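Local coordinates for protein glutamate--cysteine ligase GshA (Methylobacillus flagellatus KT, PDB 3K1T) that probably acts as a ligase joining glutamate to cysteine, the gamma-glutamylcysteine-forming step of glutathione synthesis, at residues 21-32 with 218-228; 65-73 with 347-357. One frame throughout, in Å; residues are numbered along the deposited sequence.

Interaction 1: 21-32 with 218-228; sequences RLLDNMPRIEHW and VVEEFAPLIDI
Trp32 of helix 26-40 and Leu225 of helix 210-226 meet in a near-antiparallel helix pair, the axes of 26-32 and 218-226 being 10.9 Å apart at closest approach with 155° between their directions. The tight part is apolar. Leu225 CD2 makes a CH-pi contact over the five-membered ring of Trp32, 4.0 Å from its centroid, and Phe222 CD1 meets the same face at the six-membered ring. The indole is swung out toward helix 210-226 because CG lies opposite the backbone N (chi1 -179°). Deeper down, Ile29 CG1 packs on Ile226 CG2 at 3.6 Å, while Leu22 CD2 touches the edge of the Phe222 ring and Ile226 CD1. Helix 398-421 also touches this part, Ala404 against Leu22 and Leu414 against Trp32.

Toward solvent the contact turns polar. Exposed Glu221 accepts a hydrogen bond at OE2 from Trp32 NE1, 3.0 Å away, the donor standing well above the carboxylate plane. A Schellman motif with Asp227 at C-prime ends helix 210-226. In the conformer described, Arg21 NE donates to Asp227 O over 3.1 Å at 146°; water 1 donates to that oxygen and accepts a weak bond from Arg21 NH2.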
loop_
_atom_site.group_PDB
_atom_site.type_symbol
_atom_site.label_atom_id
_atom_site.label_comp_id
_atom_site.label_asym_id
_atom_site.label_seq_id
_atom_site.Cartn_x
_atom_site.Cartn_y
_atom_site.Cartn_z
ATOM N N ARG A 21 -3.793 -18.336 -18.554
ATOM C CA ARG A 21 -2.626 -18.874 -17.844
ATOM C C ARG A 21 -2.355 -18.091 -16.543
ATOM O O ARG A 21 -2.066 -18.700 -15.498
ATOM C CB ARG A 21 -1.379 -18.875 -18.751
ATOM C CG ARG A 21 -1.459 -19.835 -19.955
ATOM C CD ARG A 21 -1.420 -21.337 -19.611
ATOM N NE ARG A 21 -1.326 -22.053 -20.882
ATOM C CZ ARG A 21 -2.354 -22.272 -21.717
ATOM N NH1 ARG A 21 -3.588 -21.880 -21.403
ATOM N NH2 ARG A 21 -2.155 -22.872 -22.893
ATOM N N LEU A 22 -2.452 -16.750 -16.595
ATOM C CA LEU A 22 -2.222 -15.911 -15.406
ATOM C C LEU A 22 -3.270 -16.205 -14.324
ATOM O O LEU A 22 -2.945 -16.319 -13.127
ATOM C CB LEU A 22 -2.242 -14.409 -15.748
ATOM C CG LEU A 22 -1.214 -13.885 -16.747
ATOM C CD1 LEU A 22 -1.536 -12.374 -17.054
ATOM C CD2 LEU A 22 0.230 -14.080 -16.223
ATOM N N LEU A 23 -4.524 -16.338 -14.749
ATOM C CA LEU A 23 -5.627 -16.537 -13.802
ATOM C C LEU A 23 -5.703 -17.987 -13.285
ATOM O O LEU A 23 -6.389 -18.247 -12.321
ATOM C CB LEU A 23 -6.945 -16.124 -14.404
ATOM C CG LEU A 23 -6.984 -14.651 -14.849
ATOM C CD1 LEU A 23 -8.255 -14.378 -15.661
ATOM C CD2 LEU A 23 -6.844 -13.657 -13.672
ATOM N N ASP A 24 -5.009 -18.913 -13.912
ATOM C CA ASP A 24 -4.926 -20.279 -13.379
ATOM C C ASP A 24 -3.660 -20.459 -12.523
ATOM O O ASP A 24 -3.423 -21.572 -12.001
ATOM C CB ASP A 24 -4.927 -21.299 -14.536
ATOM C CG ASP A 24 -5.089 -22.777 -14.068
ATOM O OD1 ASP A 24 -5.853 -23.066 -13.128
ATOM O OD2 ASP A 24 -4.473 -23.672 -14.680
ATOM N N ASN A 25 -2.813 -19.421 -12.432
ATOM C CA ASN A 25 -1.537 -19.515 -11.709
ATOM C C ASN A 25 -1.317 -18.322 -10.776
ATOM O O ASN A 25 -0.189 -17.992 -10.460
ATOM C CB ASN A 25 -0.392 -19.579 -12.733
ATOM C CG ASN A 25 -0.314 -20.921 -13.424
ATOM O OD1 ASN A 25 0.084 -21.905 -12.787
ATOM N ND2 ASN A 25 -0.748 -20.996 -14.718
HETATM N N MSE A 26 -2.391 -17.683 -10.332
HETATM C CA MSE A 26 -2.272 -16.384 -9.657
HETATM C C MSE A 26 -1.420 -16.435 -8.362
HETATM O O MSE A 26 -0.450 -15.692 -8.233
HETATM C CB MSE A 26 -3.651 -15.722 -9.504
HETATM C CG MSE A 26 -3.593 -14.287 -9.022
HETATM SE SE MSE A 26 -3.576 -14.202 -7.061
HETATM C CE MSE A 26 -3.607 -12.249 -6.902
ATOM N N PRO A 27 -1.710 -17.349 -7.438
ATOM C CA PRO A 27 -0.823 -17.424 -6.271
ATOM C C PRO A 27 0.631 -17.842 -6.599
ATOM O O PRO A 27 1.578 -17.344 -5.983
ATOM C CB PRO A 27 -1.488 -18.471 -5.369
ATOM C CG PRO A 27 -2.745 -18.955 -6.087
ATOM C CD PRO A 27 -2.949 -18.149 -7.293
ATOM N N ARG A 28 0.815 -18.755 -7.551
ATOM C CA ARG A 28 2.168 -19.122 -7.970
ATOM C C ARG A 28 2.939 -17.932 -8.503
ATOM O O ARG A 28 4.136 -17.757 -8.177
ATOM C CB ARG A 28 2.160 -20.282 -8.993
ATOM C CG ARG A 28 3.258 -20.233 -10.054
ATOM C CD ARG A 28 3.061 -21.276 -11.174
ATOM N NE ARG A 28 3.602 -22.551 -10.754
ATOM C CZ ARG A 28 2.958 -23.450 -10.020
ATOM N NH1 ARG A 28 1.695 -23.263 -9.651
ATOM N NH2 ARG A 28 3.577 -24.570 -9.681
ATOM N N ILE A 29 2.283 -17.117 -9.311
ATOM C CA ILE A 29 2.874 -15.900 -9.857
ATOM C C ILE A 29 3.264 -14.900 -8.759
ATOM O O ILE A 29 4.380 -14.376 -8.757
ATOM C CB ILE A 29 1.939 -15.248 -10.889
ATOM C CG1 ILE A 29 1.860 -16.123 -12.169
ATOM C CG2 ILE A 29 2.350 -13.746 -11.217
ATOM C CD1 ILE A 29 0.628 -15.799 -13.024
ATOM N N GLU A 30 2.351 -14.626 -7.831
ATOM C CA GLU A 30 2.632 -13.665 -6.778
ATOM C C GLU A 30 3.756 -14.167 -5.825
ATOM O O GLU A 30 4.635 -13.389 -5.411
ATOM C CB GLU A 30 1.360 -13.308 -6.022
ATOM C CG GLU A 30 0.319 -12.648 -6.922
ATOM C CD GLU A 30 0.760 -11.323 -7.535
ATOM O OE1 GLU A 30 1.730 -10.688 -7.049
ATOM O OE2 GLU A 30 0.129 -10.916 -8.536
ATOM N N HIS A 31 3.750 -15.458 -5.526
ATOM C CA HIS A 31 4.839 -16.061 -4.763
ATOM C C HIS A 31 6.163 -15.937 -5.510
ATOM O O HIS A 31 7.188 -15.568 -4.927
ATOM C CB HIS A 31 4.553 -17.539 -4.481
ATOM C CG HIS A 31 5.665 -18.218 -3.771
ATOM N ND1 HIS A 31 6.612 -18.976 -4.424
ATOM C CD2 HIS A 31 6.047 -18.167 -2.474
ATOM C CE1 HIS A 31 7.489 -19.425 -3.542
ATOM N NE2 HIS A 31 7.168 -18.956 -2.353
ATOM N N TRP A 32 6.138 -16.162 -6.829
ATOM C CA TRP A 32 7.363 -16.030 -7.627
ATOM C C TRP A 32 7.888 -14.592 -7.588
ATOM O O TRP A 32 9.081 -14.366 -7.369
ATOM C CB TRP A 32 7.098 -16.506 -9.059
ATOM C CG TRP A 32 8.288 -16.432 -9.974
ATOM C CD1 TRP A 32 9.233 -17.393 -10.158
ATOM C CD2 TRP A 32 8.633 -15.356 -10.849
ATOM N NE1 TRP A 32 10.146 -16.992 -11.079
ATOM C CE2 TRP A 32 9.815 -15.737 -11.522
ATOM C CE3 TRP A 32 8.069 -14.109 -11.125
ATOM C CZ2 TRP A 32 10.435 -14.922 -12.465
ATOM C CZ3 TRP A 32 8.663 -13.316 -12.077
ATOM C CH2 TRP A 32 9.850 -13.726 -12.738
ATOM N N VAL A 218 14.365 -12.615 -17.857
ATOM C CA VAL A 218 13.161 -12.672 -16.995
ATOM C C VAL A 218 12.048 -13.524 -17.649
ATOM O O VAL A 218 11.458 -14.411 -17.009
ATOM C CB VAL A 218 12.628 -11.257 -16.657
ATOM C CG1 VAL A 218 11.173 -11.316 -16.076
ATOM C CG2 VAL A 218 13.599 -10.529 -15.666
ATOM N N VAL A 219 11.771 -13.281 -18.919
ATOM C CA VAL A 219 10.725 -14.017 -19.636
ATOM C C VAL A 219 11.081 -15.507 -19.783
ATOM O O VAL A 219 10.198 -16.357 -19.705
ATOM C CB VAL A 219 10.421 -13.382 -21.009
ATOM C CG1 VAL A 219 9.484 -14.277 -21.863
ATOM C CG2 VAL A 219 9.792 -11.953 -20.807
ATOM N N GLU A 220 12.361 -15.820 -19.961
ATOM C CA GLU A 220 12.833 -17.207 -20.044
ATOM C C GLU A 220 12.540 -17.972 -18.778
ATOM O O GLU A 220 12.345 -19.171 -18.837
ATOM C CB GLU A 220 14.343 -17.292 -20.285
ATOM C CG GLU A 220 14.763 -17.046 -21.708
ATOM C CD GLU A 220 16.289 -16.742 -21.826
ATOM O OE1 GLU A 220 17.092 -17.141 -20.909
ATOM O OE2 GLU A 220 16.653 -16.099 -22.843
ATOM N N GLU A 221 12.485 -17.289 -17.640
ATOM C CA GLU A 221 12.074 -17.952 -16.419
ATOM C C GLU A 221 10.560 -17.944 -16.207
ATOM O O GLU A 221 9.973 -18.944 -15.761
ATOM C CB GLU A 221 12.780 -17.347 -15.228
ATOM C CG GLU A 221 12.430 -18.116 -13.977
ATOM C CD GLU A 221 13.240 -17.704 -12.770
ATOM O OE1 GLU A 221 14.192 -16.899 -12.952
ATOM O OE2 GLU A 221 12.873 -18.179 -11.653
ATOM N N PHE A 222 9.915 -16.816 -16.509
ATOM C CA PHE A 222 8.494 -16.680 -16.249
ATOM C C PHE A 222 7.613 -17.480 -17.191
ATOM O O PHE A 222 6.626 -18.068 -16.763
ATOM C CB PHE A 222 8.095 -15.201 -16.287
ATOM C CG PHE A 222 6.699 -14.938 -15.824
ATOM C CD1 PHE A 222 6.404 -14.893 -14.463
ATOM C CD2 PHE A 222 5.706 -14.676 -16.728
ATOM C CE1 PHE A 222 5.072 -14.625 -14.031
ATOM C CE2 PHE A 222 4.402 -14.415 -16.315
ATOM C CZ PHE A 222 4.088 -14.376 -14.967
ATOM N N ALA A 223 7.946 -17.522 -18.467
ATOM C CA ALA A 223 7.095 -18.187 -19.441
ATOM C C ALA A 223 6.870 -19.697 -19.110
ATOM O O ALA A 223 5.721 -20.155 -19.129
ATOM C CB ALA A 223 7.636 -17.967 -20.876
ATOM N N PRO A 224 7.929 -20.436 -18.747
ATOM C CA PRO A 224 7.678 -21.824 -18.335
ATOM C C PRO A 224 6.952 -21.981 -17.002
ATOM O O PRO A 224 6.283 -22.992 -16.822
ATOM C CB PRO A 224 9.076 -22.463 -18.263
ATOM C CG PRO A 224 10.042 -21.407 -18.652
ATOM C CD PRO A 224 9.371 -20.160 -18.953
ATOM N N LEU A 225 7.070 -21.007 -16.099
ATOM C CA LEU A 225 6.318 -20.995 -14.826
ATOM C C LEU A 225 4.819 -21.116 -15.095
ATOM O O LEU A 225 4.118 -21.847 -14.378
ATOM C CB LEU A 225 6.602 -19.712 -14.022
ATOM C CG LEU A 225 5.983 -19.576 -12.616
ATOM C CD1 LEU A 225 6.717 -20.519 -11.618
ATOM C CD2 LEU A 225 5.964 -18.114 -12.121
ATOM N N ILE A 226 4.327 -20.402 -16.111
ATOM C CA ILE A 226 2.887 -20.373 -16.393
ATOM C C ILE A 226 2.543 -21.143 -17.689
ATOM O O ILE A 226 1.397 -21.193 -18.061
ATOM C CB ILE A 226 2.298 -18.930 -16.446
ATOM C CG1 ILE A 226 2.877 -18.125 -17.624
ATOM C CG2 ILE A 226 2.557 -18.175 -15.104
ATOM C CD1 ILE A 226 2.124 -16.846 -17.992
ATOM N N ASP A 227 3.535 -21.749 -18.330
ATOM C CA ASP A 227 3.388 -22.499 -19.584
ATOM C C ASP A 227 2.782 -21.685 -20.736
ATOM O O ASP A 227 1.711 -22.021 -21.267
ATOM C CB ASP A 227 2.584 -23.792 -19.365
ATOM C CG ASP A 227 2.667 -24.742 -20.571
ATOM O OD1 ASP A 227 3.690 -24.743 -21.284
ATOM O OD2 ASP A 227 1.720 -25.520 -20.777
ATOM N N ILE A 228 3.473 -20.618 -21.129
ATOM C CA ILE A 228 3.046 -19.753 -22.235
ATOM C C ILE A 228 4.210 -19.626 -23.240
ATOM O O ILE A 228 5.383 -19.745 -22.851
ATOM C CB ILE A 228 2.586 -18.381 -21.700
ATOM C CG1 ILE A 228 1.784 -17.569 -22.726
ATOM C CG2 ILE A 228 3.810 -17.510 -21.288
ATOM C CD1 ILE A 228 0.320 -17.895 -22.823
HETATM O O HOH W 1 0.373 -22.005 -23.660
HETATM O O HOH W 2 -0.611 -23.316 -16.488
#

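Interaction 2: 65-73 with 347-357. With SO4 (sulfate ion), chain B.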
loop_
_atom_site.group_PDB
_atom_site.type_symbol
_atom_site.label_atom_id
_atom_site.label_comp_id
_atom_site.label_asym_id
_atom_site.label_seq_id
_atom_site.Cartn_x
_atom_site.Cartn_y
_atom_site.Cartn_z
ATOM N N PHE A 65 12.422 7.240 -14.333
ATOM C CA PHE A 65 12.194 8.645 -13.971
ATOM C C PHE A 65 10.824 9.133 -14.477
ATOM O O PHE A 65 10.727 10.061 -15.291
ATOM C CB PHE A 65 13.334 9.518 -14.547
ATOM C CG PHE A 65 14.682 8.867 -14.480
ATOM C CD1 PHE A 65 15.086 7.979 -15.492
ATOM C CD2 PHE A 65 15.555 9.136 -13.427
ATOM C CE1 PHE A 65 16.331 7.372 -15.454
ATOM C CE2 PHE A 65 16.810 8.530 -13.366
ATOM C CZ PHE A 65 17.196 7.630 -14.369
ATOM N N PRO A 66 9.734 8.498 -14.009
ATOM C CA PRO A 66 8.424 8.784 -14.601
ATOM C C PRO A 66 8.009 10.233 -14.430
ATOM O O PRO A 66 8.215 10.810 -13.357
ATOM C CB PRO A 66 7.456 7.817 -13.864
ATOM C CG PRO A 66 8.241 7.154 -12.815
ATOM C CD PRO A 66 9.682 7.437 -12.980
ATOM N N GLY A 67 7.410 10.795 -15.468
ATOM C CA GLY A 67 7.076 12.206 -15.495
ATOM C C GLY A 67 5.623 12.559 -15.717
ATOM O O GLY A 67 5.320 13.660 -16.149
ATOM N N GLY A 68 4.719 11.614 -15.428
ATOM C CA GLY A 68 3.303 11.810 -15.637
ATOM C C GLY A 68 2.476 11.539 -14.371
ATOM O O GLY A 68 1.336 11.080 -14.448
ATOM N N PHE A 69 3.025 11.861 -13.205
ATOM C CA PHE A 69 2.288 11.684 -11.928
ATOM C C PHE A 69 0.988 12.468 -11.837
ATOM O O PHE A 69 0.079 12.087 -11.101
ATOM C CB PHE A 69 3.202 11.975 -10.713
ATOM C CG PHE A 69 4.141 10.846 -10.415
ATOM C CD1 PHE A 69 3.725 9.778 -9.640
ATOM C CD2 PHE A 69 5.425 10.846 -10.921
ATOM C CE1 PHE A 69 4.595 8.701 -9.396
ATOM C CE2 PHE A 69 6.298 9.794 -10.687
ATOM C CZ PHE A 69 5.878 8.696 -9.934
ATOM N N ASN A 70 0.890 13.558 -12.573
ATOM C CA ASN A 70 -0.319 14.351 -12.588
ATOM C C ASN A 70 -1.477 13.680 -13.358
ATOM O O ASN A 70 -2.597 14.147 -13.293
ATOM C CB ASN A 70 -0.031 15.703 -13.216
ATOM C CG ASN A 70 0.524 15.609 -14.643
ATOM O OD1 ASN A 70 1.567 15.015 -14.869
ATOM N ND2 ASN A 70 -0.172 16.254 -15.608
ATOM N N ASN A 71 -1.171 12.604 -14.083
ATOM C CA ASN A 71 -2.166 11.882 -14.890
ATOM C C ASN A 71 -2.805 10.724 -14.163
ATOM O O ASN A 71 -3.684 10.056 -14.714
ATOM C CB ASN A 71 -1.525 11.325 -16.174
ATOM C CG ASN A 71 -0.907 12.403 -17.063
ATOM O OD1 ASN A 71 -1.390 13.522 -17.119
ATOM N ND2 ASN A 71 0.133 12.022 -17.820
ATOM N N LEU A 72 -2.322 10.443 -12.950
ATOM C CA LEU A 72 -2.837 9.356 -12.146
ATOM C C LEU A 72 -4.207 9.688 -11.608
ATOM O O LEU A 72 -4.556 10.850 -11.381
ATOM C CB LEU A 72 -1.880 8.995 -10.985
ATOM C CG LEU A 72 -0.498 8.496 -11.425
ATOM C CD1 LEU A 72 0.387 8.219 -10.216
ATOM C CD2 LEU A 72 -0.539 7.228 -12.363
ATOM N N ASN A 73 -5.008 8.654 -11.402
ATOM C CA ASN A 73 -6.375 8.845 -10.909
ATOM C C ASN A 73 -6.346 9.308 -9.438
ATOM O O ASN A 73 -5.822 8.603 -8.554
ATOM C CB ASN A 73 -7.130 7.527 -11.081
ATOM C CG ASN A 73 -8.607 7.631 -10.704
ATOM O OD1 ASN A 73 -9.017 8.432 -9.843
ATOM N ND2 ASN A 73 -9.409 6.801 -11.365
ATOM N N TYR A 347 2.191 2.562 -13.791
ATOM C CA TYR A 347 3.037 3.179 -12.746
ATOM C C TYR A 347 3.226 2.247 -11.537
ATOM O O TYR A 347 2.255 1.625 -11.036
ATOM C CB TYR A 347 2.408 4.510 -12.282
ATOM C CG TYR A 347 2.862 5.687 -13.091
ATOM C CD1 TYR A 347 2.765 5.679 -14.496
ATOM C CD2 TYR A 347 3.431 6.795 -12.480
ATOM C CE1 TYR A 347 3.225 6.744 -15.245
ATOM C CE2 TYR A 347 3.873 7.883 -13.222
ATOM C CZ TYR A 347 3.790 7.842 -14.605
ATOM O OH TYR A 347 4.285 8.886 -15.341
HETATM N N MSE A 348 4.463 2.185 -11.058
HETATM C CA MSE A 348 4.860 1.429 -9.900
HETATM C C MSE A 348 5.680 2.276 -8.956
HETATM O O MSE A 348 6.427 3.149 -9.401
HETATM C CB MSE A 348 5.640 0.183 -10.308
HETATM C CG MSE A 348 4.691 -0.874 -10.958
HETATM SE SE MSE A 348 5.588 -1.990 -12.278
HETATM C CE MSE A 348 6.004 -0.589 -13.553
HETATM N N MSE A 349 5.500 2.038 -7.662
HETATM C CA MSE A 349 6.402 2.531 -6.620
HETATM C C MSE A 349 6.812 1.345 -5.764
HETATM O O MSE A 349 5.979 0.469 -5.450
HETATM C CB MSE A 349 5.732 3.655 -5.815
HETATM C CG MSE A 349 5.313 4.789 -6.721
HETATM SE SE MSE A 349 4.754 6.388 -5.695
HETATM C CE MSE A 349 6.552 7.042 -5.427
ATOM N N ASP A 350 8.099 1.244 -5.462
ATOM C CA ASP A 350 8.669 -0.027 -4.976
ATOM C C ASP A 350 8.192 -1.099 -5.979
ATOM O O ASP A 350 8.148 -0.821 -7.196
ATOM C CB ASP A 350 8.292 -0.332 -3.508
ATOM C CG ASP A 350 9.035 -1.555 -2.954
ATOM O OD1 ASP A 350 10.246 -1.577 -3.051
ATOM O OD2 ASP A 350 8.420 -2.499 -2.467
ATOM N N HIS A 351 7.787 -2.290 -5.534
ATOM C CA HIS A 351 7.349 -3.304 -6.524
ATOM C C HIS A 351 5.818 -3.391 -6.644
ATOM O O HIS A 351 5.288 -4.430 -7.040
ATOM C CB HIS A 351 7.965 -4.671 -6.220
ATOM C CG HIS A 351 7.711 -5.184 -4.823
ATOM N ND1 HIS A 351 8.716 -5.291 -3.874
ATOM C CD2 HIS A 351 6.575 -5.626 -4.224
ATOM C CE1 HIS A 351 8.202 -5.792 -2.759
ATOM N NE2 HIS A 351 6.910 -6.012 -2.945
ATOM N N PHE A 352 5.107 -2.316 -6.308
ATOM C CA PHE A 352 3.640 -2.301 -6.311
ATOM C C PHE A 352 3.108 -1.468 -7.463
ATOM O O PHE A 352 3.576 -0.341 -7.712
ATOM C CB PHE A 352 3.110 -1.756 -4.986
ATOM C CG PHE A 352 3.433 -2.640 -3.829
ATOM C CD1 PHE A 352 2.874 -3.926 -3.758
ATOM C CD2 PHE A 352 4.306 -2.255 -2.878
ATOM C CE1 PHE A 352 3.179 -4.769 -2.691
ATOM C CE2 PHE A 352 4.646 -3.121 -1.819
ATOM C CZ PHE A 352 4.089 -4.378 -1.752
ATOM N N VAL A 353 2.112 -2.012 -8.155
ATOM C CA VAL A 353 1.413 -1.245 -9.183
ATOM C C VAL A 353 0.449 -0.255 -8.532
ATOM O O VAL A 353 -0.428 -0.653 -7.751
ATOM C CB VAL A 353 0.659 -2.165 -10.150
ATOM C CG1 VAL A 353 -0.112 -1.333 -11.180
ATOM C CG2 VAL A 353 1.627 -3.223 -10.796
ATOM N N VAL A 354 0.597 1.034 -8.837
ATOM C CA VAL A 354 -0.230 2.068 -8.213
ATOM C C VAL A 354 -1.310 2.663 -9.115
ATOM O O VAL A 354 -2.253 3.311 -8.628
ATOM C CB VAL A 354 0.623 3.190 -7.571
ATOM C CG1 VAL A 354 1.513 2.564 -6.490
ATOM C CG2 VAL A 354 1.434 4.008 -8.637
ATOM N N GLY A 355 -1.222 2.382 -10.411
ATOM C CA GLY A 355 -2.174 2.934 -11.374
ATOM C C GLY A 355 -1.497 3.169 -12.706
ATOM O O GLY A 355 -0.564 2.465 -13.068
ATOM N N GLY A 356 -1.966 4.185 -13.420
ATOM C CA GLY A 356 -1.424 4.554 -14.715
ATOM C C GLY A 356 -2.411 5.308 -15.568
ATOM O O GLY A 356 -3.418 5.834 -15.053
ATOM N N PHE A 357 -2.119 5.385 -16.865
ATOM C CA PHE A 357 -2.946 6.116 -17.777
ATOM C C PHE A 357 -2.727 5.630 -19.191
ATOM O O PHE A 357 -1.726 5.011 -19.473
ATOM C CB PHE A 357 -2.699 7.642 -17.655
ATOM C CG PHE A 357 -1.292 8.067 -17.956
ATOM C CD1 PHE A 357 -0.340 8.134 -16.935
ATOM C CD2 PHE A 357 -0.928 8.438 -19.229
ATOM C CE1 PHE A 357 0.945 8.551 -17.191
ATOM C CE2 PHE A 357 0.379 8.854 -19.531
ATOM C CZ PHE A 357 1.332 8.898 -18.501
HETATM S S SO4 B . 6.329 8.583 -18.397
HETATM O O1 SO4 B . 5.115 8.935 -19.095
HETATM O O2 SO4 B . 5.769 7.919 -17.262
HETATM O O3 SO4 B . 7.152 7.667 -19.155
HETATM O O4 SO4 B . 7.090 9.793 -18.013
HETATM O O HOH W 3 -4.066 5.917 -11.685
#
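This buried contact sets the loop between strand 57-63 and helix 77-91 against the hairpin of strands 340-349 and 352-361 in the seven-stranded antiparallel sheet. Tyr347 is its hub. One edge of its ring points at the face of Phe69 in a T-shaped pair, centroids 5.0 Å apart and planes at 86°, with CE2 above the middle of the phenylalanine ring. Leu72 CD2 lies over a face of the tyrosine ring, 4.2 Å from the centroid, and Pro66 CB touches CE2 at 3.6 Å. The phenol oxygen has two partners: Gly68 N gives it a weak hydrogen bond of 2.8 Å, and OH donates weakly to O2 of the sulfate. Without a side chain, Gly68 lets its backbone pass close to Tyr347 OH and the Phe357 ring. Beside it, Asn71 lies over one face of Phe357, CB making a CH-pi contact 3.8 Å from the centroid and ND2 standing above the rim near CZ, the amide turned 76° from the ring.

Gly67 N binds O4 of the sulfate, probably from the crystallisation liquor, at 2.8 Å; Ser47, Asn63 and Arg359 also bind it. This donor cluster is consistent with an anion-binding pocket of the ligase.

The centres of the two interactions lie about 24 Å apart, though their nearest atoms come within about 7 Å without touching. Along the chain the segments alternate, 21-32, 65-73, 218-228 and 347-357, so the two contacts cross along the chain. Interaction 1 joins helices at the periphery, about 22 Å from the chain centre; interaction 2 is more central, about 11 Å away, on the antiparallel sheet. Helix 26-40 runs between them: it starts in interaction 1, and its Trp37 stacks on His351 of the hairpin turn in interaction 2. Both also reach the second subunit, His31 through a weak bond to its Asp94 and His351 through its Glu89, so both lie near the dimer interface.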